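Local coordinates for protein NADPH-flavin oxidoreductase (Helicobacter pylori, PDB 2H0U) that binds FMN and probably catalyses NAD(P)H-dependent reduction of flavins or nitro compounds, at residues 11-16 against 202-207; 164-169 against 186-191. One frame throughout, in Å; residues are numbered along the deposited sequence.

Contact 1. Residues 11-16 against 202-207; sequences HQRFAA and TPKTRW. With FMN (flavin mononucleotide), chain B.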
ATOM      1  N   HIS A  11     -16.261  -4.030  -4.759  1.00 21.88           N
ATOM      2  CA  HIS A  11     -17.443  -3.618  -3.964  1.00 21.35           C
ATOM      3  C   HIS A  11     -17.676  -4.568  -2.788  1.00 22.76           C
ATOM      4  O   HIS A  11     -18.084  -4.131  -1.685  1.00 22.03           O
ATOM      5  CB  HIS A  11     -18.680  -3.552  -4.841  1.00 21.26           C
ATOM      6  CG  HIS A  11     -18.656  -2.431  -5.826  1.00 20.70           C
ATOM      7  ND1 HIS A  11     -19.208  -1.189  -5.557  1.00 20.91           N
ATOM      8  CD2 HIS A  11     -18.153  -2.363  -7.081  1.00 19.67           C
ATOM      9  CE1 HIS A  11     -19.056  -0.413  -6.619  1.00 19.20           C
ATOM     10  NE2 HIS A  11     -18.420  -1.101  -7.552  1.00 20.85           N
ATOM     11  N   GLN A  12     -17.411  -5.856  -3.030  1.00 21.84           N
ATOM     12  CA  GLN A  12     -17.403  -6.873  -1.973  1.00 23.10           C
ATOM     13  C   GLN A  12     -16.398  -6.559  -0.860  1.00 22.09           C
ATOM     14  O   GLN A  12     -16.682  -6.772   0.315  1.00 21.53           O
ATOM     15  CB  GLN A  12     -17.147  -8.263  -2.568  1.00 22.78           C
ATOM     16  CG  GLN A  12     -17.165  -9.414  -1.566  1.00 25.29           C
ATOM     17  CD  GLN A  12     -16.964 -10.789  -2.217  1.00 26.24           C
ATOM     18  OE1 GLN A  12     -17.380 -11.008  -3.356  1.00 29.40           O
ATOM     19  NE2 GLN A  12     -16.358 -11.733  -1.476  1.00 26.08           N
ATOM     20  N   ARG A  13     -15.213  -6.084  -1.238  1.00 21.79           N
ATOM     21  CA  ARG A  13     -14.190  -5.689  -0.271  1.00 21.10           C
ATOM     22  C   ARG A  13     -14.648  -4.337   0.291  1.00 20.56           C
ATOM     23  O   ARG A  13     -14.706  -3.364  -0.438  1.00 21.47           O
ATOM     24  CB  ARG A  13     -12.824  -5.534  -0.991  1.00 20.97           C
ATOM     25  CG  ARG A  13     -11.546  -5.677  -0.076  1.00 23.34           C
ATOM     26  CD  ARG A  13     -11.283  -4.454   0.858  1.00 22.91           C
ATOM     27  NE  ARG A  13     -11.596  -3.197   0.173  1.00 20.40           N
ATOM     28  CZ  ARG A  13     -12.022  -2.081   0.755  1.00 19.06           C
ATOM     29  NH1 ARG A  13     -12.132  -2.020   2.076  1.00 17.97           N
ATOM     30  NH2 ARG A  13     -12.358  -1.038  -0.002  1.00 18.85           N
ATOM     31  N   PHE A  14     -14.997  -4.282   1.574  1.00 19.87           N
ATOM     32  CA  PHE A  14     -15.362  -3.018   2.192  1.00 20.35           C
ATOM     33  C   PHE A  14     -14.836  -3.055   3.614  1.00 19.66           C
ATOM     34  O   PHE A  14     -14.386  -4.091   4.088  1.00 19.25           O
ATOM     35  CB  PHE A  14     -16.890  -2.805   2.189  1.00 20.53           C
ATOM     36  CG  PHE A  14     -17.617  -3.603   3.242  1.00 21.16           C
ATOM     37  CD1 PHE A  14     -18.148  -2.982   4.387  1.00 19.69           C
ATOM     38  CD2 PHE A  14     -17.802  -4.992   3.075  1.00 19.14           C
ATOM     39  CE1 PHE A  14     -18.844  -3.742   5.341  1.00 21.01           C
ATOM     40  CE2 PHE A  14     -18.453  -5.748   4.048  1.00 17.58           C
ATOM     41  CZ  PHE A  14     -18.980  -5.137   5.166  1.00 20.62           C
ATOM     42  N   ALA A  15     -14.885  -1.919   4.291  1.00 19.73           N
ATOM     43  CA  ALA A  15     -14.362  -1.859   5.645  1.00 19.82           C
ATOM     44  C   ALA A  15     -15.424  -2.404   6.606  1.00 19.11           C
ATOM     45  O   ALA A  15     -16.347  -1.678   7.070  1.00 19.44           O
ATOM     46  CB  ALA A  15     -13.933  -0.421   6.009  1.00 18.93           C
ATOM     47  N   ALA A  16     -15.319  -3.708   6.882  1.00 17.91           N
ATOM     48  CA  ALA A  16     -16.292  -4.364   7.749  1.00 18.06           C
ATOM     49  C   ALA A  16     -16.055  -3.976   9.199  1.00 18.53           C
ATOM     50  O   ALA A  16     -14.959  -4.171   9.746  1.00 18.29           O
ATOM     51  CB  ALA A  16     -16.230  -5.897   7.560  1.00 17.71           C
ATOM     52  N   THR A 202     -21.249  -2.175   2.955  1.00 20.25           N
ATOM     53  CA  THR A 202     -21.441  -0.714   2.921  1.00 20.20           C
ATOM     54  C   THR A 202     -21.245  -0.253   1.478  1.00 20.09           C
ATOM     55  O   THR A 202     -20.169  -0.496   0.925  1.00 18.80           O
ATOM     56  CB  THR A 202     -20.376  -0.035   3.825  1.00 20.61           C
ATOM     57  OG1 THR A 202     -20.456  -0.609   5.135  1.00 22.11           O
ATOM     58  CG2 THR A 202     -20.573   1.513   3.927  1.00 20.04           C
ATOM     59  N   PRO A 203     -22.255   0.430   0.882  1.00 20.40           N
ATOM     60  CA  PRO A 203     -22.056   0.888  -0.510  1.00 19.99           C
ATOM     61  C   PRO A 203     -20.866   1.872  -0.619  1.00 19.19           C
ATOM     62  O   PRO A 203     -20.614   2.657   0.300  1.00 18.97           O
ATOM     63  CB  PRO A 203     -23.369   1.594  -0.871  1.00 19.82           C
ATOM     64  CG  PRO A 203     -24.347   1.321   0.230  1.00 21.88           C
ATOM     65  CD  PRO A 203     -23.571   0.831   1.442  1.00 21.15           C
ATOM     66  N   LYS A 204     -20.154   1.832  -1.731  1.00 19.49           N
ATOM     67  CA  LYS A 204     -18.990   2.689  -1.933  1.00 18.46           C
ATOM     68  C   LYS A 204     -19.421   4.129  -2.136  1.00 19.74           C
ATOM     69  O   LYS A 204     -20.412   4.391  -2.833  1.00 18.68           O
ATOM     70  CB  LYS A 204     -18.208   2.224  -3.165  1.00 18.67           C
ATOM     71  CG  LYS A 204     -17.483   0.952  -2.950  1.00 17.76           C
ATOM     72  CD  LYS A 204     -16.101   1.224  -2.317  1.00 17.76           C
ATOM     73  CE  LYS A 204     -15.312  -0.089  -2.059  1.00 17.92           C
ATOM     74  NZ  LYS A 204     -15.859  -0.848  -0.843  1.00 20.04           N
ATOM     75  N   THR A 205     -18.686   5.057  -1.523  1.00 18.04           N
ATOM     76  CA  THR A 205     -18.755   6.461  -1.902  1.00 18.40           C
ATOM     77  C   THR A 205     -17.351   6.896  -2.250  1.00 17.25           C
ATOM     78  O   THR A 205     -16.437   6.785  -1.422  1.00 17.88           O
ATOM     79  CB  THR A 205     -19.316   7.387  -0.786  1.00 18.09           C
ATOM     80  OG1 THR A 205     -18.657   7.107   0.463  1.00 20.32           O
ATOM     81  CG2 THR A 205     -20.855   7.185  -0.641  1.00 19.50           C
ATOM     82  N   ARG A 206     -17.183   7.374  -3.466  1.00 16.59           N
ATOM     83  CA  ARG A 206     -15.855   7.796  -3.965  1.00 16.43           C
ATOM     84  C   ARG A 206     -16.007   9.018  -4.845  1.00 16.72           C
ATOM     85  O   ARG A 206     -17.093   9.248  -5.398  1.00 16.56           O
ATOM     86  CB  ARG A 206     -15.209   6.667  -4.812  1.00 16.23           C
ATOM     87  CG  ARG A 206     -14.747   5.402  -4.041  1.00 16.93           C
ATOM     88  CD  ARG A 206     -13.667   5.711  -2.990  1.00 17.75           C
ATOM     89  NE  ARG A 206     -13.165   4.468  -2.386  1.00 18.33           N
ATOM     90  CZ  ARG A 206     -13.765   3.812  -1.398  1.00 18.83           C
ATOM     91  NH1 ARG A 206     -14.861   4.291  -0.827  1.00 16.37           N
ATOM     92  NH2 ARG A 206     -13.248   2.677  -0.965  1.00 17.55           N
ATOM     93  N   TRP A 207     -14.925   9.776  -5.040  1.00 16.85           N
ATOM     94  CA  TRP A 207     -14.904  10.763  -6.118  1.00 16.43           C
ATOM     95  C   TRP A 207     -15.223  10.096  -7.458  1.00 17.02           C
ATOM     96  O   TRP A 207     -14.881   8.937  -7.663  1.00 17.27           O
ATOM     97  CB  TRP A 207     -13.545  11.436  -6.270  1.00 15.80           C
ATOM     98  CG  TRP A 207     -13.176  12.398  -5.175  1.00 15.50           C
ATOM     99  CD1 TRP A 207     -12.134  12.257  -4.294  1.00 15.51           C
ATOM    100  CD2 TRP A 207     -13.798  13.647  -4.862  1.00 17.61           C
ATOM    101  NE1 TRP A 207     -12.076  13.337  -3.437  1.00 15.86           N
ATOM    102  CE2 TRP A 207     -13.087  14.209  -3.764  1.00 15.37           C
ATOM    103  CE3 TRP A 207     -14.879  14.370  -5.403  1.00 14.88           C
ATOM    104  CZ2 TRP A 207     -13.445  15.428  -3.189  1.00 16.17           C
ATOM    105  CZ3 TRP A 207     -15.210  15.593  -4.832  1.00 16.20           C
ATOM    106  CH2 TRP A 207     -14.495  16.111  -3.746  1.00 15.64           C
TER
HETATM  107  N1  FMN B 301     -11.833   2.246   9.861  1.00 14.90           N
HETATM  108  C2  FMN B 301     -12.023   2.269  11.235  1.00 15.17           C
HETATM  109  O2  FMN B 301     -13.161   2.170  11.676  1.00 15.96           O
HETATM  110  N3  FMN B 301     -10.974   2.446  12.100  1.00 15.03           N
HETATM  111  C4  FMN B 301      -9.706   2.621  11.606  1.00 14.41           C
HETATM  112  O4  FMN B 301      -8.752   2.631  12.380  1.00 15.77           O
HETATM  113  C4A FMN B 301      -9.516   2.635  10.206  1.00 13.56           C
HETATM  114  N5  FMN B 301      -8.256   2.813   9.690  1.00 14.25           N
HETATM  115  C5A FMN B 301      -8.024   2.728   8.327  1.00 13.50           C
HETATM  116  C6  FMN B 301      -6.698   2.890   7.876  1.00 13.41           C
HETATM  117  C7  FMN B 301      -6.468   2.814   6.493  1.00 12.61           C
HETATM  118  C7M FMN B 301      -5.052   2.603   6.039  1.00 10.55           C
HETATM  119  C8  FMN B 301      -7.520   2.630   5.574  1.00 12.88           C
HETATM  120  C8M FMN B 301      -7.197   2.260   4.120  1.00  7.45           C
HETATM  121  C9  FMN B 301      -8.815   2.478   6.044  1.00 13.46           C
HETATM  122  C9A FMN B 301      -9.075   2.548   7.428  1.00 14.16           C
HETATM  123  N10 FMN B 301     -10.380   2.422   7.925  1.00 13.01           N
HETATM  124  C10 FMN B 301     -10.581   2.430   9.328  1.00 13.37           C
HETATM  125  C1' FMN B 301     -11.569   2.229   7.031  1.00 11.41           C
HETATM  126  C2' FMN B 301     -11.845   3.452   6.144  1.00 12.03           C
HETATM  127  O2' FMN B 301     -12.720   4.310   6.837  1.00 13.76           O
HETATM  128  C3' FMN B 301     -12.497   2.930   4.857  1.00 14.09           C
HETATM  129  O3' FMN B 301     -11.590   2.096   4.162  1.00 14.09           O
HETATM  130  C4' FMN B 301     -12.917   4.001   3.857  1.00 13.65           C
HETATM  131  O4' FMN B 301     -13.954   4.766   4.448  1.00 15.49           O
HETATM  132  C5' FMN B 301     -13.391   3.457   2.495  1.00 16.24           C
HETATM  133  O5' FMN B 301     -14.520   2.604   2.754  1.00 14.50           O
HETATM  134  P   FMN B 301     -14.481   1.073   2.286  1.00 14.83           P
HETATM  135  O1P FMN B 301     -13.216   0.492   2.861  1.00 12.96           O
HETATM  136  O2P FMN B 301     -15.723   0.415   2.884  1.00 16.69           O
HETATM  137  O3P FMN B 301     -14.493   0.981   0.782  1.00 13.53           O
HETATM  138  O   HOH W   1     -18.565  -1.640  -1.052  1.00 14.61           O
HETATM  139  O   HOH W   2     -20.527  -0.803  -3.216  1.00 20.79           O
HETATM  140  O   HOH W   3     -18.226   0.127   6.602  1.00 17.84           O

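Contact 2. Residues 164-169 against 186-191; sequences EGYDQE and FGVSVM. With FMN (flavin mononucleotide), chain B.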
ATOM      1  N   GLU A 164      -5.769   2.174  11.248  1.00  7.89           N
ATOM      2  CA  GLU A 164      -4.742   3.106  11.689  1.00  8.49           C
ATOM      3  C   GLU A 164      -5.098   3.738  13.044  1.00  8.70           C
ATOM      4  O   GLU A 164      -4.250   4.392  13.638  1.00  9.14           O
ATOM      5  CB  GLU A 164      -4.561   4.246  10.653  1.00  8.42           C
ATOM      6  CG  GLU A 164      -3.713   3.854   9.414  1.00  6.62           C
ATOM      7  CD  GLU A 164      -3.611   5.017   8.407  1.00  9.18           C
ATOM      8  OE1 GLU A 164      -4.132   6.111   8.708  1.00 10.90           O
ATOM      9  OE2 GLU A 164      -2.963   4.847   7.355  1.00  8.88           O
ATOM     10  N   GLY A 165      -6.329   3.543  13.500  1.00  9.40           N
ATOM     11  CA  GLY A 165      -6.869   4.229  14.706  1.00 10.81           C
ATOM     12  C   GLY A 165      -6.409   3.662  16.059  1.00 11.17           C
ATOM     13  O   GLY A 165      -7.182   3.034  16.798  1.00 12.89           O
ATOM     14  N   TYR A 166      -5.140   3.895  16.371  1.00 11.81           N
ATOM     15  CA  TYR A 166      -4.535   3.528  17.645  1.00 12.60           C
ATOM     16  C   TYR A 166      -3.412   4.540  17.890  1.00 13.14           C
ATOM     17  O   TYR A 166      -2.908   5.176  16.953  1.00 12.38           O
ATOM     18  CB  TYR A 166      -3.986   2.085  17.594  1.00 12.26           C
ATOM     19  CG  TYR A 166      -3.011   1.902  16.465  1.00 10.72           C
ATOM     20  CD1 TYR A 166      -1.650   2.240  16.631  1.00  9.94           C
ATOM     21  CD2 TYR A 166      -3.454   1.450  15.223  1.00 10.17           C
ATOM     22  CE1 TYR A 166      -0.758   2.112  15.591  1.00  9.97           C
ATOM     23  CE2 TYR A 166      -2.557   1.312  14.138  1.00 10.31           C
ATOM     24  CZ  TYR A 166      -1.233   1.642  14.328  1.00 11.50           C
ATOM     25  OH  TYR A 166      -0.360   1.537  13.276  1.00 12.08           O
ATOM     26  N   ASP A 167      -2.997   4.657  19.148  1.00 14.06           N
ATOM     27  CA  ASP A 167      -1.938   5.556  19.533  1.00 15.01           C
ATOM     28  C   ASP A 167      -0.632   4.790  19.362  1.00 15.48           C
ATOM     29  O   ASP A 167      -0.381   3.818  20.101  1.00 14.96           O
ATOM     30  CB  ASP A 167      -2.210   5.923  20.990  1.00 15.77           C
ATOM     31  CG  ASP A 167      -1.171   6.807  21.591  1.00 17.04           C
ATOM     32  OD1 ASP A 167       0.020   6.681  21.250  1.00 18.47           O
ATOM     33  OD2 ASP A 167      -1.569   7.606  22.468  1.00 19.92           O
ATOM     34  N   GLN A 168       0.182   5.207  18.394  1.00 15.52           N
ATOM     35  CA  GLN A 168       1.363   4.424  18.006  1.00 17.13           C
ATOM     36  C   GLN A 168       2.386   4.329  19.128  1.00 17.71           C
ATOM     37  O   GLN A 168       3.077   3.311  19.274  1.00 16.75           O
ATOM     38  CB  GLN A 168       2.010   4.971  16.753  1.00 17.40           C
ATOM     39  CG  GLN A 168       2.825   6.236  16.936  1.00 20.77           C
ATOM     40  CD  GLN A 168       3.605   6.558  15.679  1.00 25.72           C
ATOM     41  OE1 GLN A 168       3.069   6.476  14.576  1.00 23.85           O
ATOM     42  NE2 GLN A 168       4.871   6.917  15.838  1.00 24.78           N
ATOM     43  N   GLU A 169       2.483   5.394  19.921  1.00 17.60           N
ATOM     44  CA  GLU A 169       3.438   5.396  21.027  1.00 19.48           C
ATOM     45  C   GLU A 169       3.029   4.415  22.131  1.00 18.66           C
ATOM     46  O   GLU A 169       3.839   3.613  22.590  1.00 19.83           O
ATOM     47  CB  GLU A 169       3.657   6.812  21.570  1.00 19.43           C
ATOM     48  CG  GLU A 169       4.786   6.824  22.605  1.00 24.68           C
ATOM     49  CD  GLU A 169       5.139   8.200  23.096  1.00 28.79           C
ATOM     50  OE1 GLU A 169       5.080   9.174  22.287  1.00 30.77           O
ATOM     51  OE2 GLU A 169       5.492   8.289  24.292  1.00 31.76           O
ATOM     52  N   PHE A 186      12.319  -2.196  14.509  1.00 12.99           N
ATOM     53  CA  PHE A 186      10.959  -2.115  13.919  1.00 12.61           C
ATOM     54  C   PHE A 186      10.149  -1.005  14.551  1.00 12.31           C
ATOM     55  O   PHE A 186      10.365  -0.633  15.711  1.00 12.10           O
ATOM     56  CB  PHE A 186      10.157  -3.398  14.200  1.00 13.04           C
ATOM     57  CG  PHE A 186      10.654  -4.608  13.479  1.00 14.46           C
ATOM     58  CD1 PHE A 186      10.219  -4.877  12.198  1.00 13.21           C
ATOM     59  CD2 PHE A 186      11.503  -5.516  14.111  1.00 17.62           C
ATOM     60  CE1 PHE A 186      10.657  -6.009  11.531  1.00 16.36           C
ATOM     61  CE2 PHE A 186      11.953  -6.653  13.440  1.00 17.11           C
ATOM     62  CZ  PHE A 186      11.513  -6.898  12.162  1.00 17.66           C
ATOM     63  N   GLY A 187       9.138  -0.557  13.814  1.00 10.99           N
ATOM     64  CA  GLY A 187       8.081   0.265  14.389  1.00 10.48           C
ATOM     65  C   GLY A 187       6.760  -0.327  13.932  1.00 10.90           C
ATOM     66  O   GLY A 187       6.705  -1.094  12.950  1.00 10.02           O
ATOM     67  N   VAL A 188       5.679  -0.002  14.627  1.00 10.42           N
ATOM     68  CA  VAL A 188       4.364  -0.436  14.125  1.00 10.15           C
ATOM     69  C   VAL A 188       3.987   0.425  12.929  1.00 10.43           C
ATOM     70  O   VAL A 188       4.100   1.659  12.970  1.00  9.82           O
ATOM     71  CB  VAL A 188       3.275  -0.331  15.234  1.00 10.92           C
ATOM     72  CG1 VAL A 188       1.862  -0.618  14.674  1.00 11.25           C
ATOM     73  CG2 VAL A 188       3.597  -1.312  16.410  1.00  9.89           C
ATOM     74  N   SER A 189       3.510  -0.242  11.880  1.00  9.93           N
ATOM     75  CA  SER A 189       3.183   0.424  10.623  1.00  9.49           C
ATOM     76  C   SER A 189       1.686   0.664  10.469  1.00  9.52           C
ATOM     77  O   SER A 189       1.249   1.809  10.255  1.00  7.44           O
ATOM     78  CB  SER A 189       3.770  -0.374   9.421  1.00  8.54           C
ATOM     79  OG  SER A 189       3.306   0.210   8.207  1.00 11.13           O
ATOM     80  N   VAL A 190       0.902  -0.398  10.615  1.00  8.22           N
ATOM     81  CA  VAL A 190      -0.559  -0.326  10.392  1.00  9.40           C
ATOM     82  C   VAL A 190      -1.132  -1.630  10.948  1.00 10.27           C
ATOM     83  O   VAL A 190      -0.349  -2.537  11.317  1.00 10.05           O
ATOM     84  CB  VAL A 190      -0.892  -0.094   8.882  1.00  9.16           C
ATOM     85  CG1 VAL A 190      -0.432  -1.293   7.993  1.00  8.19           C
ATOM     86  CG2 VAL A 190      -2.366   0.326   8.661  1.00  7.64           C
HETATM   87  N   MSE A 191      -2.452  -1.706  11.095  1.00  9.61           N
HETATM   88  CA  MSE A 191      -3.083  -2.968  11.504  1.00 11.33           C
HETATM   89  C   MSE A 191      -4.236  -3.304  10.553  1.00  9.17           C
HETATM   90  O   MSE A 191      -4.663  -2.477   9.760  1.00  8.30           O
HETATM   91  CB  MSE A 191      -3.592  -2.890  12.949  1.00 11.46           C
HETATM   92  CG  MSE A 191      -2.560  -2.396  13.944  1.00 12.00           C
HETATM   93 SE   MSE A 191      -3.400  -2.318  15.719  1.00 21.17          SE
HETATM   94  CE  MSE A 191      -1.865  -1.508  16.647  1.00 12.25           C
TER
HETATM   95  N1  FMN B 301     -11.833   2.246   9.861  1.00 14.90           N
HETATM   96  C2  FMN B 301     -12.023   2.269  11.235  1.00 15.17           C
HETATM   97  O2  FMN B 301     -13.161   2.170  11.676  1.00 15.96           O
HETATM   98  N3  FMN B 301     -10.974   2.446  12.100  1.00 15.03           N
HETATM   99  C4  FMN B 301      -9.706   2.621  11.606  1.00 14.41           C
HETATM  100  O4  FMN B 301      -8.752   2.631  12.380  1.00 15.77           O
HETATM  101  C4A FMN B 301      -9.516   2.635  10.206  1.00 13.56           C
HETATM  102  N5  FMN B 301      -8.256   2.813   9.690  1.00 14.25           N
HETATM  103  C5A FMN B 301      -8.024   2.728   8.327  1.00 13.50           C
HETATM  104  C6  FMN B 301      -6.698   2.890   7.876  1.00 13.41           C
HETATM  105  C7  FMN B 301      -6.468   2.814   6.493  1.00 12.61           C
HETATM  106  C7M FMN B 301      -5.052   2.603   6.039  1.00 10.55           C
HETATM  107  C8  FMN B 301      -7.520   2.630   5.574  1.00 12.88           C
HETATM  108  C8M FMN B 301      -7.197   2.260   4.120  1.00  7.45           C
HETATM  109  C9  FMN B 301      -8.815   2.478   6.044  1.00 13.46           C
HETATM  110  C9A FMN B 301      -9.075   2.548   7.428  1.00 14.16           C
HETATM  111  N10 FMN B 301     -10.380   2.422   7.925  1.00 13.01           N
HETATM  112  C10 FMN B 301     -10.581   2.430   9.328  1.00 13.37           C
HETATM  113  C1' FMN B 301     -11.569   2.229   7.031  1.00 11.41           C
HETATM  114  C2' FMN B 301     -11.845   3.452   6.144  1.00 12.03           C
HETATM  115  O2' FMN B 301     -12.720   4.310   6.837  1.00 13.76           O
HETATM  116  C3' FMN B 301     -12.497   2.930   4.857  1.00 14.09           C
HETATM  117  O3' FMN B 301     -11.590   2.096   4.162  1.00 14.09           O
HETATM  118  C4' FMN B 301     -12.917   4.001   3.857  1.00 13.65           C
HETATM  119  O4' FMN B 301     -13.954   4.766   4.448  1.00 15.49           O
HETATM  120  C5' FMN B 301     -13.391   3.457   2.495  1.00 16.24           C
HETATM  121  O5' FMN B 301     -14.520   2.604   2.754  1.00 14.50           O
HETATM  122  P   FMN B 301     -14.481   1.073   2.286  1.00 14.83           P
HETATM  123  O1P FMN B 301     -13.216   0.492   2.861  1.00 12.96           O
HETATM  124  O2P FMN B 301     -15.723   0.415   2.884  1.00 16.69           O
HETATM  125  O3P FMN B 301     -14.493   0.981   0.782  1.00 13.53           O
HETATM  126  O   HOH W   4       1.780   3.038  13.823  1.00 22.20           O
HETATM  127  O   HOH W   5      -0.880   3.673  11.442  1.00 23.64           O
HETATM  128  O   HOH W   6       4.147   5.048  12.685  1.00 31.88           O

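Contact 1. Residues 11-16 against 202-207
Lys204 reaches across to the backbone of Arg13, and both segments bond to the phosphate of FMN. Among the direct hydrogen bonds, Lys204 NZ donates to Arg13 O at 2.8 Å, in the carbonyl plane, and to FMN O3P at 2.8 Å. CE lies anti to CB (chi3 179°), and the last torsion (chi4 -75°) turns NZ aside, toward both acceptors. Arg206 NH2 also grips O3P, at 2.7 Å and nearly straight (166°), while its NE donates to Ala40 O of the second subunit. Arg13 NH2 adds a bond of 3.0 Å to FMN O3P, giving that oxygen three cationic donors. The other two terminal oxygens, O1P and O2P, are bonded from the 11-16 segment: Arg13 NH1 donates to FMN O1P at 2.8 Å and Ala15 N to FMN O2P at 2.9 Å. Like charges are consequently close, with Arg13 NH2 only 3.6 Å from Lys204 NZ; the phosphate presumably offsets their repulsion.

Water supplies a second layer. One molecule joins His11 ND1 to Lys204 N, and another, accepting from Lys204 NZ, lies beside His11 O and Thr202 O. A third joins Ala15 O to Thr202 OG1.

Van der Waals packing is modest. Phe14 offers one ring face to Thr202 N, displaced toward the rim, and its CD1 lies 3.4 Å from Thr202 OG1; the two side chains cross at about a right angle. Converging basic side chains and a backbone amide around a phosphate form the FMN phosphate pocket of this nitroreductase-family flavoprotein.

Contact 2. Residues 164-169 against 186-191
Tyr166 lies against Met191, modelled as selenomethionine, and Val188, and its side chain can be followed from backbone to hydroxyl. At CB the chain turns so that CG sits between the backbone N and the carbonyl carbon (chi1 56°). The ring beyond lies against residues 188-191. From CG onward one face belongs to Met191: CE stands 3.5 Å from the Tyr166 ring centroid, only 8° off the normal, a CH-pi contact, and SE approaches obliquely to complete a Met-aromatic pair. Farther out, Tyr166 CE2 meets Met191 CG at 3.7 Å, while CE1 and CZ run beside Val188 CG1, which approaches Tyr166 CZ to 3.8 Å. The opposite face is backed by Glu164 O, displaced toward the rim.

At the tip, Tyr166 OH lies 3.4 Å from Val190 CA, near the ring plane. Two waters bind this hydroxyl. One, 2.7 Å from Tyr166 OH, donates to Val188 O; the other donates to Ser189 O, which OH approaches without a direct hydrogen bond. The phenol is thus joined to the strand's carbonyls through solvent.

Behind the ring, Tyr166 N donates to Glu164 O, closing an inverse gamma turn centred on Gly165. Here two successive amides point at the flavin: Glu164 N donates to FMN N5 at 3.0 Å and Gly165 N to FMN O4 at 2.8 Å. Glu164 CG also touches Val190 CG2, and its carboxylate is bound by Tyr143 and by Ser43, Trp137 and Gln141 of the second subunit. Ser189 and Val190 form a classic beta bulge opposite Tyr83. The whole is a segment leaving strand 159-163, packed on the neighbouring antiparallel strand and presenting amides to the isoalloxazine N5 and O4 of the FMN site.

The two contacts illustrate how one cofactor can be held at both ends by distant parts of a chain. Contact 1 takes the phosphate, contact 2 the redox-active edge of the isoalloxazine, and the ribityl chain spans the interval. Their centres lie about 24 Å apart and their nearest atoms about 10 Å, without touching, and FMN is a shared partner of both. Both segments of contact 2 fall between the two segments of contact 1 in the sequence, which are 186 residues apart at their closest ends. Both contacts also meet the second subunit, which places the flavin site at the dimer interface. Lys17 adds a further hydrogen bond to FMN.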